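Local coordinates for protein Glucanase/chitosanase (Paenibacillus fukuinensis, PDB 4ZZ5) that probably hydrolyses glycosidic bonds of chitosan and beta-glucan as a whole enzyme, this piece being its second chitosan-binding module, a beta-sandwich of family CBM32, at residues Y75-S80 and T92-T97; L11-A16 and I50-G55; S61-N66 and I106-T111. All coordinates share one frame; numbering follows the deposited sequence. Where two conformers were deposited one is given.

In the fold
The module is a beta-sandwich of two antiparallel sheets, and the three contacts sample both. Interactions 1 and 2 lie in the five-stranded sheet, each pairing an outermost strand, 91-96 or 15-17, with its neighbour; their centres are 16 Å apart and their nearest atoms about 7 Å. Interaction 3 lies in the four-stranded sheet, joining its edge strand 103-113 to strand 57-67. Along the chain interaction 2 closes first, and interaction 1 is nested inside the loop that interaction 3 closes. Interactions 1 and 3, with centres 10 Å apart, touch face to face through Tyr75, Val93, Tyr94, Leu65, Ile106 and Phe108, so together they bring the two sheets into one apolar interior.

Interaction 1 (Y75-S80 and T92-T97); sequences YSIQVS and TVYSTT
Tyr75 and Thr96 meet at one end of this antiparallel hairpin, where Thr96 CG2 sits over one face of the tyrosine ring, 3.9 Å from its centroid, in a CH-pi contact. With chi1 of 63°, Tyr75 CG lies between the backbone N and the carbonyl carbon, and this turns the ring over the neighbouring strand. Its CE1 also approaches CE2 of Tyr94 at the edge of that second ring, 4.2 Å away. One water joins the two phenol oxygens, and Tyr75 OH is also hydrogen-bonded to Asp104; tyrosine suits this place because it offers an apolar ring with a polar tip.

On the same face, Ile77 sets CG1 near Tyr94 CD2 and CG2 near Val93 CG2. Val93 and Tyr94 both face Ile77, a classic beta bulge in strand 91-96; the carbonyl O of Ile77 takes a bond of 2.8 Å from Val93 N and a weak one from Tyr94 N. Val93, within the bulge, turns CG1 to Val79 CG2, 3.9 Å away.

The other face carries Ser76, Ser95, Gln78 and Thr92. Ser76 CB and Ser95 CB are 3.7 Å apart, small enough for a close non-hydrogen-bonded pair. Gln78 NE2 donates to Thr92 OG1 at 3.1 Å, with the hydroxyl 20° out of the amide plane, while its OE1 is bonded to Arg117. An alanine at Gln78 would probably leave both Thr92 OG1 and Arg117 without this mate. The chemistry thus divides by face: aromatic and branched side chains line the sandwich interior, whereas on the other one amide ties its own strand to both neighbours through Thr92 and Arg117.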
loop_
_atom_site.group_PDB
_atom_site.type_symbol
_atom_site.label_atom_id
_atom_site.label_comp_id
_atom_site.label_asym_id
_atom_site.label_seq_id
_atom_site.Cartn_x
_atom_site.Cartn_y
_atom_site.Cartn_z
ATOM N N TYR A 75 8.090 1.439 6.859
ATOM C CA TYR A 75 6.639 1.665 6.497
ATOM C C TYR A 75 5.871 0.848 7.444
ATOM O O TYR A 75 6.325 -0.064 8.151
ATOM C CB TYR A 75 6.385 1.220 5.033
ATOM C CG TYR A 75 6.604 -0.247 4.759
ATOM C CD1 TYR A 75 5.569 -1.163 4.889
ATOM C CD2 TYR A 75 7.846 -0.704 4.304
ATOM C CE1 TYR A 75 5.772 -2.519 4.625
ATOM C CE2 TYR A 75 8.049 -2.050 4.011
ATOM C CZ TYR A 75 7.002 -2.912 4.223
ATOM O OH TYR A 75 7.184 -4.319 3.935
ATOM N N SER A 76 4.579 1.158 7.425
ATOM C CA SER A 76 3.576 0.363 8.136
ATOM C C SER A 76 2.472 -0.089 7.223
ATOM O O SER A 76 2.185 0.565 6.175
ATOM C CB SER A 76 3.027 1.068 9.271
ATOM O OG SER A 76 2.418 2.253 8.891
ATOM N N ILE A 77 1.845 -1.206 7.520
ATOM C CA ILE A 77 0.568 -1.637 6.983
ATOM C C ILE A 77 -0.469 -1.327 8.006
ATOM O O ILE A 77 -0.314 -1.632 9.196
ATOM C CB ILE A 77 0.550 -3.112 6.661
ATOM C CG1 ILE A 77 1.663 -3.538 5.740
ATOM C CG2 ILE A 77 -0.779 -3.503 6.086
ATOM C CD1 ILE A 77 1.718 -2.872 4.437
ATOM N N GLN A 78 -1.553 -0.658 7.583
ATOM C CA GLN A 78 -2.602 -0.187 8.490
ATOM C C GLN A 78 -3.978 -0.576 7.946
ATOM O O GLN A 78 -4.120 -0.704 6.702
ATOM C CB GLN A 78 -2.537 1.311 8.606
ATOM C CG GLN A 78 -1.107 1.823 8.902
ATOM C CD GLN A 78 -1.087 3.268 9.118
ATOM O OE1 GLN A 78 -1.629 4.070 8.341
ATOM N NE2 GLN A 78 -0.255 3.696 10.017
ATOM N N VAL A 79 -4.924 -0.684 8.814
ATOM C CA VAL A 79 -6.315 -0.971 8.440
ATOM C C VAL A 79 -7.192 0.071 8.989
ATOM O O VAL A 79 -6.958 0.740 9.959
ATOM C CB VAL A 79 -6.759 -2.406 8.853
ATOM C CG1 VAL A 79 -5.888 -3.438 8.271
ATOM C CG2 VAL A 79 -6.828 -2.552 10.390
ATOM N N SER A 80 -8.340 0.194 8.273
ATOM C CA SER A 80 -9.461 1.022 8.793
ATOM C C SER A 80 -10.727 0.199 8.616
ATOM O O SER A 80 -10.909 -0.512 7.643
ATOM C CB SER A 80 -9.604 2.332 8.016
ATOM O OG SER A 80 -10.701 3.097 8.478
ATOM N N THR A 92 -2.264 0.508 12.819
ATOM C CA THR A 92 -1.138 -0.244 12.361
ATOM C C THR A 92 -1.213 -1.718 12.701
ATOM O O THR A 92 -1.349 -2.021 13.930
ATOM C CB THR A 92 0.211 0.339 12.848
ATOM O OG1 THR A 92 0.299 1.664 12.246
ATOM C CG2 THR A 92 1.364 -0.469 12.473
ATOM N N VAL A 93 -1.075 -2.579 11.760
ATOM C CA VAL A 93 -1.052 -4.022 11.952
ATOM C C VAL A 93 0.287 -4.608 11.768
ATOM O O VAL A 93 0.548 -5.762 12.162
ATOM C CB VAL A 93 -2.124 -4.745 11.090
ATOM C CG1 VAL A 93 -3.496 -4.263 11.387
ATOM C CG2 VAL A 93 -1.837 -4.671 9.599
ATOM N N TYR A 94 1.218 -3.912 11.152
ATOM C CA TYR A 94 2.571 -4.326 10.887
ATOM C C TYR A 94 3.396 -3.128 10.649
ATOM O O TYR A 94 2.966 -2.206 9.931
ATOM C CB TYR A 94 2.682 -5.214 9.652
ATOM C CG TYR A 94 4.086 -5.551 9.244
ATOM C CD1 TYR A 94 4.852 -6.580 9.858
ATOM C CD2 TYR A 94 4.721 -4.815 8.285
ATOM C CE1 TYR A 94 6.143 -6.856 9.438
ATOM C CE2 TYR A 94 6.016 -5.111 7.859
ATOM C CZ TYR A 94 6.698 -6.144 8.480
ATOM O OH TYR A 94 8.011 -6.370 8.029
ATOM N N SER A 95 4.662 -3.072 11.116
ATOM C CA SER A 95 5.585 -2.082 10.631
ATOM C C SER A 95 7.010 -2.624 10.643
ATOM O O SER A 95 7.288 -3.674 11.331
ATOM C CB SER A 95 5.488 -0.767 11.397
ATOM O OG SER A 95 6.053 -0.845 12.646
ATOM N N THR A 96 7.841 -2.002 9.870
ATOM C CA THR A 96 9.304 -2.391 9.790
ATOM C C THR A 96 10.061 -1.130 9.688
ATOM O O THR A 96 9.638 -0.072 9.186
ATOM C CB THR A 96 9.481 -3.282 8.619
ATOM O OG1 THR A 96 10.881 -3.772 8.655
ATOM C CG2 THR A 96 9.289 -2.676 7.269
ATOM N N THR A 97 11.358 -1.258 10.106
ATOM C CA THR A 97 12.372 -0.262 9.763
ATOM C C THR A 97 13.560 -0.915 8.978
ATOM O O THR A 97 14.526 -0.130 8.744
ATOM C CB THR A 97 12.890 0.466 10.968
ATOM O OG1 THR A 97 13.503 -0.514 11.833
ATOM C CG2 THR A 97 11.780 1.201 11.733
HETATM O O HOH W 1 8.690 -6.049 5.463
#

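Interaction 2 (L11-A16 and I50-G55)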
loop_
_atom_site.group_PDB
_atom_site.type_symbol
_atom_site.label_atom_id
_atom_site.label_comp_id
_atom_site.label_asym_id
_atom_site.label_seq_id
_atom_site.Cartn_x
_atom_site.Cartn_y
_atom_site.Cartn_z
ATOM N N LEU A 11 -7.364 -6.674 -6.046
ATOM C CA LEU A 11 -7.273 -6.612 -7.489
ATOM C C LEU A 11 -8.400 -5.786 -7.952
ATOM O O LEU A 11 -9.598 -6.004 -7.709
ATOM C CB LEU A 11 -7.300 -8.004 -8.031
ATOM C CG LEU A 11 -7.140 -8.031 -9.510
ATOM C CD1 LEU A 11 -5.736 -7.606 -9.914
ATOM C CD2 LEU A 11 -7.370 -9.449 -10.018
ATOM N N ASN A 12 -8.093 -4.726 -8.707
ATOM C CA ASN A 12 -9.078 -3.807 -9.298
ATOM C C ASN A 12 -9.959 -3.054 -8.432
ATOM O O ASN A 12 -11.010 -2.537 -8.849
ATOM C CB ASN A 12 -9.861 -4.480 -10.489
ATOM C CG ASN A 12 -8.903 -4.975 -11.541
ATOM O OD1 ASN A 12 -8.881 -6.155 -11.794
ATOM N ND2 ASN A 12 -8.080 -4.072 -12.095
ATOM N N LYS A 13 -9.585 -2.971 -7.140
ATOM C CA LYS A 13 -10.366 -2.172 -6.205
ATOM C C LYS A 13 -10.083 -0.615 -6.279
ATOM O O LYS A 13 -8.979 -0.284 -6.757
ATOM C CB LYS A 13 -10.041 -2.608 -4.735
ATOM C CG LYS A 13 -10.480 -4.023 -4.441
ATOM C CD LYS A 13 -12.012 -4.093 -4.336
ATOM C CE LYS A 13 -12.552 -5.373 -3.658
ATOM N NZ LYS A 13 -12.209 -6.369 -4.590
ATOM N N ALA A 14 -10.865 0.232 -5.752
ATOM C CA ALA A 14 -10.598 1.646 -5.728
ATOM C C ALA A 14 -9.415 1.928 -4.785
ATOM O O ALA A 14 -9.332 1.282 -3.685
ATOM C CB ALA A 14 -11.822 2.466 -5.316
ATOM N N THR A 15 -8.675 2.935 -5.105
ATOM C CA THR A 15 -7.509 3.378 -4.333
ATOM C C THR A 15 -7.483 4.816 -4.136
ATOM O O THR A 15 -8.184 5.583 -4.862
ATOM C CB THR A 15 -6.201 2.946 -4.988
ATOM O OG1 THR A 15 -6.012 3.651 -6.249
ATOM C CG2 THR A 15 -6.112 1.476 -5.130
ATOM N N ALA A 16 -6.704 5.335 -3.202
ATOM C CA ALA A 16 -6.364 6.710 -3.070
ATOM C C ALA A 16 -4.911 6.807 -2.675
ATOM O O ALA A 16 -4.397 5.871 -1.985
ATOM C CB ALA A 16 -7.230 7.380 -2.017
ATOM N N ILE A 50 -0.630 4.861 0.178
ATOM C CA ILE A 50 -1.624 4.394 -0.758
ATOM C C ILE A 50 -2.601 3.553 0.038
ATOM O O ILE A 50 -2.159 2.706 0.854
ATOM C CB ILE A 50 -1.006 3.576 -1.920
ATOM C CG1 ILE A 50 -2.073 2.965 -2.797
ATOM C CG2 ILE A 50 -0.042 2.502 -1.464
ATOM C CD1 ILE A 50 -1.522 2.509 -4.130
ATOM N N TYR A 51 -3.890 3.730 -0.158
ATOM C CA TYR A 51 -4.878 2.811 0.455
ATOM C C TYR A 51 -5.774 2.233 -0.574
ATOM O O TYR A 51 -6.015 2.835 -1.678
ATOM C CB TYR A 51 -5.640 3.431 1.632
ATOM C CG TYR A 51 -6.648 4.509 1.381
ATOM C CD1 TYR A 51 -7.862 4.173 0.791
ATOM C CD2 TYR A 51 -6.445 5.768 1.819
ATOM C CE1 TYR A 51 -8.818 5.268 0.644
ATOM C CE2 TYR A 51 -7.373 6.786 1.675
ATOM C CZ TYR A 51 -8.520 6.466 1.058
ATOM O OH TYR A 51 -9.489 7.503 0.881
ATOM N N ILE A 52 -6.326 1.086 -0.256
ATOM C CA ILE A 52 -7.284 0.318 -1.053
ATOM C C ILE A 52 -8.575 0.239 -0.314
ATOM O O ILE A 52 -8.572 -0.068 0.914
ATOM C CB ILE A 52 -6.779 -1.059 -1.276
ATOM C CG1 ILE A 52 -5.368 -1.069 -1.903
ATOM C CG2 ILE A 52 -7.789 -1.878 -2.100
ATOM C CD1 ILE A 52 -4.655 -2.396 -1.793
ATOM N N ASN A 53 -9.689 0.569 -0.927
ATOM C CA ASN A 53 -11.026 0.293 -0.415
ATOM C C ASN A 53 -11.443 -1.056 -0.801
ATOM O O ASN A 53 -11.703 -1.352 -1.991
ATOM C CB ASN A 53 -11.957 1.350 -1.019
ATOM C CG ASN A 53 -13.360 1.225 -0.411
ATOM O OD1 ASN A 53 -13.700 0.209 0.219
ATOM N ND2 ASN A 53 -14.140 2.282 -0.535
ATOM N N LEU A 54 -11.443 -2.064 0.122
ATOM C CA LEU A 54 -11.814 -3.400 -0.208
ATOM C C LEU A 54 -13.333 -3.586 -0.548
ATOM O O LEU A 54 -13.643 -4.682 -1.133
ATOM C CB LEU A 54 -11.454 -4.321 1.001
ATOM C CG LEU A 54 -9.979 -4.381 1.329
ATOM C CD1 LEU A 54 -9.891 -5.291 2.589
ATOM C CD2 LEU A 54 -9.109 -4.838 0.247
ATOM N N GLY A 55 -14.112 -2.630 -0.212
ATOM C CA GLY A 55 -15.531 -2.620 -0.778
ATOM C C GLY A 55 -16.523 -3.224 0.146
ATOM O O GLY A 55 -17.708 -2.964 0.054
HETATM O O HOH W 2 -13.182 -0.624 -4.211
#
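Lys13 meets the second segment first, its CB packing against Ile52 CG2 at 3.5 Å with the two side chains at about a right angle. The long aliphatic chain suits a place partly open to solvent: CB, CG and CD pass beside Asn53 O while NZ bonds to the carbonyl of Leu9. Ala14 follows, its carbonyl O accepting from Asn53 N at 2.9 Å. A water links Ala14 N to Asn53 O, bridging the two segments beside that bond. Asn53 folds back, OD1 taking the N-H of Gly55 in an Asx turn as the chain rounds a corner.

Thr15 pairs with Ile52 without backbone bonds between them, and its CG2 comes 4.2 Å from Ile52 CG1. Its beta-branched shape suits an extended strand. Ala16 is held to Tyr51 by two backbone bonds, and its methyl lies over one face of the tyrosine ring, 3.8 Å from the centroid. Tyr51 CG sits between the backbone N and the carbonyl carbon (chi1 71°), which brings the ring across; a small alanine lets it settle there. The arrangement is that of a short edge strand completing the five-stranded antiparallel sheet of a CBM32 beta-sandwich, the fold of F5/8 type C domains.

Interaction 3 (S61-N66 and I106-T111); sequences SRVKLN and ITFAAT
Val63, Leu65, Ile106 and Phe108 form the apolar centre of this pairing. In one of its two conformers, Ile106 CD1 reaches Leu65 CD1 at 4.0 Å and also approaches Val63 CG1, while Val63 CG2 meets the edge of the Phe108 ring in its plane, 3.9 Å from CE2. Phe108 has chi1 of 46°, which places CG between the backbone N and the carbonyl carbon and swings the ring across to the partner strand. There one ring face rests on the peptide joining Ser61 to Arg62; CZ lies 3.9 Å from Arg62 N. A flat aromatic suits this position because it can use its face against a peptide and its edge against a methyl. Ile77 and Tyr75 of the other sheet lie against Ile106, and Val93 against Phe108, so Ile106 and Phe108 face that sheet across the sandwich interior.

Around this centre runs the backbone ladder. Val63 and Ile106 exchange two bonds, Val63 N to Ile106 O at 2.9 Å and Ile106 N to Val63 O at 2.8 Å. Farther along, Phe108 N donates to Ser61 O at 3.0 Å.

Toward the polar edge, the small side chains of Ser61 and Ala110 allow their CB atoms to come within 4.1 Å. Arg62 and Thr107 pair on the face turned from the core, where Arg62 CG lies 3.4 Å from Ile106 O. The guanidinium group continues to a salt bridge with Asp105 and a cation-pi contact with Tyr137. There Asp105 probably balances the charge of Arg62, so the strand pair can be apolar toward the other sheet and ionic toward solvent.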
loop_
_atom_site.group_PDB
_atom_site.type_symbol
_atom_site.label_atom_id
_atom_site.label_comp_id
_atom_site.label_asym_id
_atom_site.label_seq_id
_atom_site.Cartn_x
_atom_site.Cartn_y
_atom_site.Cartn_z
ATOM N N SER A 61 -5.034 -11.122 6.550
ATOM C CA SER A 61 -3.845 -11.513 7.317
ATOM C C SER A 61 -2.574 -11.474 6.586
ATOM O O SER A 61 -1.516 -11.795 7.137
ATOM C CB SER A 61 -4.093 -12.929 7.916
ATOM O OG SER A 61 -4.022 -13.909 6.897
ATOM N N ARG A 62 -2.582 -11.109 5.279
ATOM C CA ARG A 62 -1.384 -11.087 4.488
ATOM C C ARG A 62 -1.433 -9.973 3.497
ATOM O O ARG A 62 -2.441 -9.711 2.837
ATOM C CB ARG A 62 -1.158 -12.413 3.775
ATOM C CG ARG A 62 0.077 -12.513 2.912
ATOM C CD ARG A 62 0.334 -13.969 2.513
ATOM N NE ARG A 62 -0.493 -14.468 1.481
ATOM C CZ ARG A 62 -0.156 -14.509 0.183
ATOM N NH1 ARG A 62 0.976 -13.954 -0.300
ATOM N NH2 ARG A 62 -1.007 -15.075 -0.652
ATOM N N VAL A 63 -0.299 -9.295 3.319
ATOM C CA VAL A 63 -0.087 -8.297 2.262
ATOM C C VAL A 63 1.136 -8.669 1.504
ATOM O O VAL A 63 2.185 -8.999 2.143
ATOM C CB VAL A 63 -0.030 -6.884 2.879
ATOM C CG1 VAL A 63 0.536 -5.849 1.853
ATOM C CG2 VAL A 63 -1.374 -6.479 3.319
ATOM N N LYS A 64 1.127 -8.613 0.184
ATOM C CA LYS A 64 2.332 -8.723 -0.588
ATOM C C LYS A 64 2.580 -7.458 -1.322
ATOM O O LYS A 64 1.729 -6.971 -2.065
ATOM C CB LYS A 64 2.280 -9.915 -1.552
ATOM C CG LYS A 64 3.557 -10.179 -2.317
ATOM C CD LYS A 64 3.367 -11.318 -3.342
ATOM C CE LYS A 64 4.458 -12.369 -3.319
ATOM N NZ LYS A 64 3.810 -13.717 -3.369
ATOM N N LEU A 65 3.761 -6.873 -1.134
ATOM C CA LEU A 65 4.187 -5.666 -1.844
ATOM C C LEU A 65 5.202 -6.003 -2.882
ATOM O O LEU A 65 6.138 -6.798 -2.547
ATOM C CB LEU A 65 4.764 -4.653 -0.871
ATOM C CG LEU A 65 3.810 -4.240 0.251
ATOM C CD1 LEU A 65 4.491 -3.189 1.145
ATOM C CD2 LEU A 65 2.438 -3.707 -0.263
ATOM N N ASN A 66 5.141 -5.448 -4.049
ATOM C CA ASN A 66 6.188 -5.609 -5.064
ATOM C C ASN A 66 6.721 -4.207 -5.340
ATOM O O ASN A 66 6.071 -3.419 -6.063
ATOM C CB ASN A 66 5.664 -6.262 -6.324
ATOM C CG ASN A 66 6.718 -6.340 -7.413
ATOM O OD1 ASN A 66 7.798 -5.952 -7.263
ATOM N ND2 ASN A 66 6.299 -6.857 -8.598
ATOM N N ILE A 106 4.175 -10.104 3.795
ATOM C CA ILE A 106 3.949 -9.672 5.156
ATOM C C ILE A 106 2.783 -10.466 5.694
ATOM O O ILE A 106 1.734 -10.472 5.100
ATOM C CB ILE A 106 3.611 -8.162 5.140
ATOM C CG1 ILE A 106 4.760 -7.302 4.568
ATOM C CG2 ILE A 106 3.281 -7.726 6.550
ATOM C CD1 ILE A 106 4.247 -6.022 3.956
ATOM N N THR A 107 2.883 -11.029 6.874
ATOM C CA THR A 107 1.757 -11.655 7.561
ATOM C C THR A 107 1.505 -10.939 8.919
ATOM O O THR A 107 2.459 -10.445 9.545
ATOM C CB THR A 107 1.935 -13.167 7.758
ATOM O OG1 THR A 107 3.067 -13.334 8.570
ATOM C CG2 THR A 107 2.030 -13.862 6.450
ATOM N N PHE A 108 0.289 -10.942 9.387
ATOM C CA PHE A 108 -0.085 -10.366 10.637
ATOM C C PHE A 108 -1.348 -11.021 11.155
ATOM O O PHE A 108 -2.006 -11.747 10.421
ATOM C CB PHE A 108 -0.222 -8.835 10.541
ATOM C CG PHE A 108 -1.038 -8.379 9.290
ATOM C CD1 PHE A 108 -2.382 -8.384 9.329
ATOM C CD2 PHE A 108 -0.420 -7.983 8.124
ATOM C CE1 PHE A 108 -3.141 -8.039 8.231
ATOM C CE2 PHE A 108 -1.171 -7.643 7.004
ATOM C CZ PHE A 108 -2.492 -7.653 7.061
ATOM N N ALA A 109 -1.698 -10.741 12.382
ATOM C CA ALA A 109 -2.856 -11.386 12.991
ATOM C C ALA A 109 -4.048 -11.086 12.142
ATOM O O ALA A 109 -4.315 -9.914 11.795
ATOM C CB ALA A 109 -3.023 -10.841 14.423
ATOM N N ALA A 110 -4.930 -12.081 11.887
ATOM C CA ALA A 110 -6.114 -11.860 11.117
ATOM C C ALA A 110 -6.991 -10.850 11.707
ATOM O O ALA A 110 -7.285 -10.830 12.934
ATOM C CB ALA A 110 -6.888 -13.178 10.872
ATOM N N THR A 111 -7.480 -9.871 10.853
ATOM C CA THR A 111 -8.247 -8.799 11.352
ATOM C C THR A 111 -9.323 -8.401 10.342
ATOM O O THR A 111 -9.036 -8.417 9.085
ATOM C CB THR A 111 -7.399 -7.521 11.625
ATOM O OG1 THR A 111 -8.210 -6.454 12.093
ATOM C CG2 THR A 111 -6.528 -7.057 10.433
#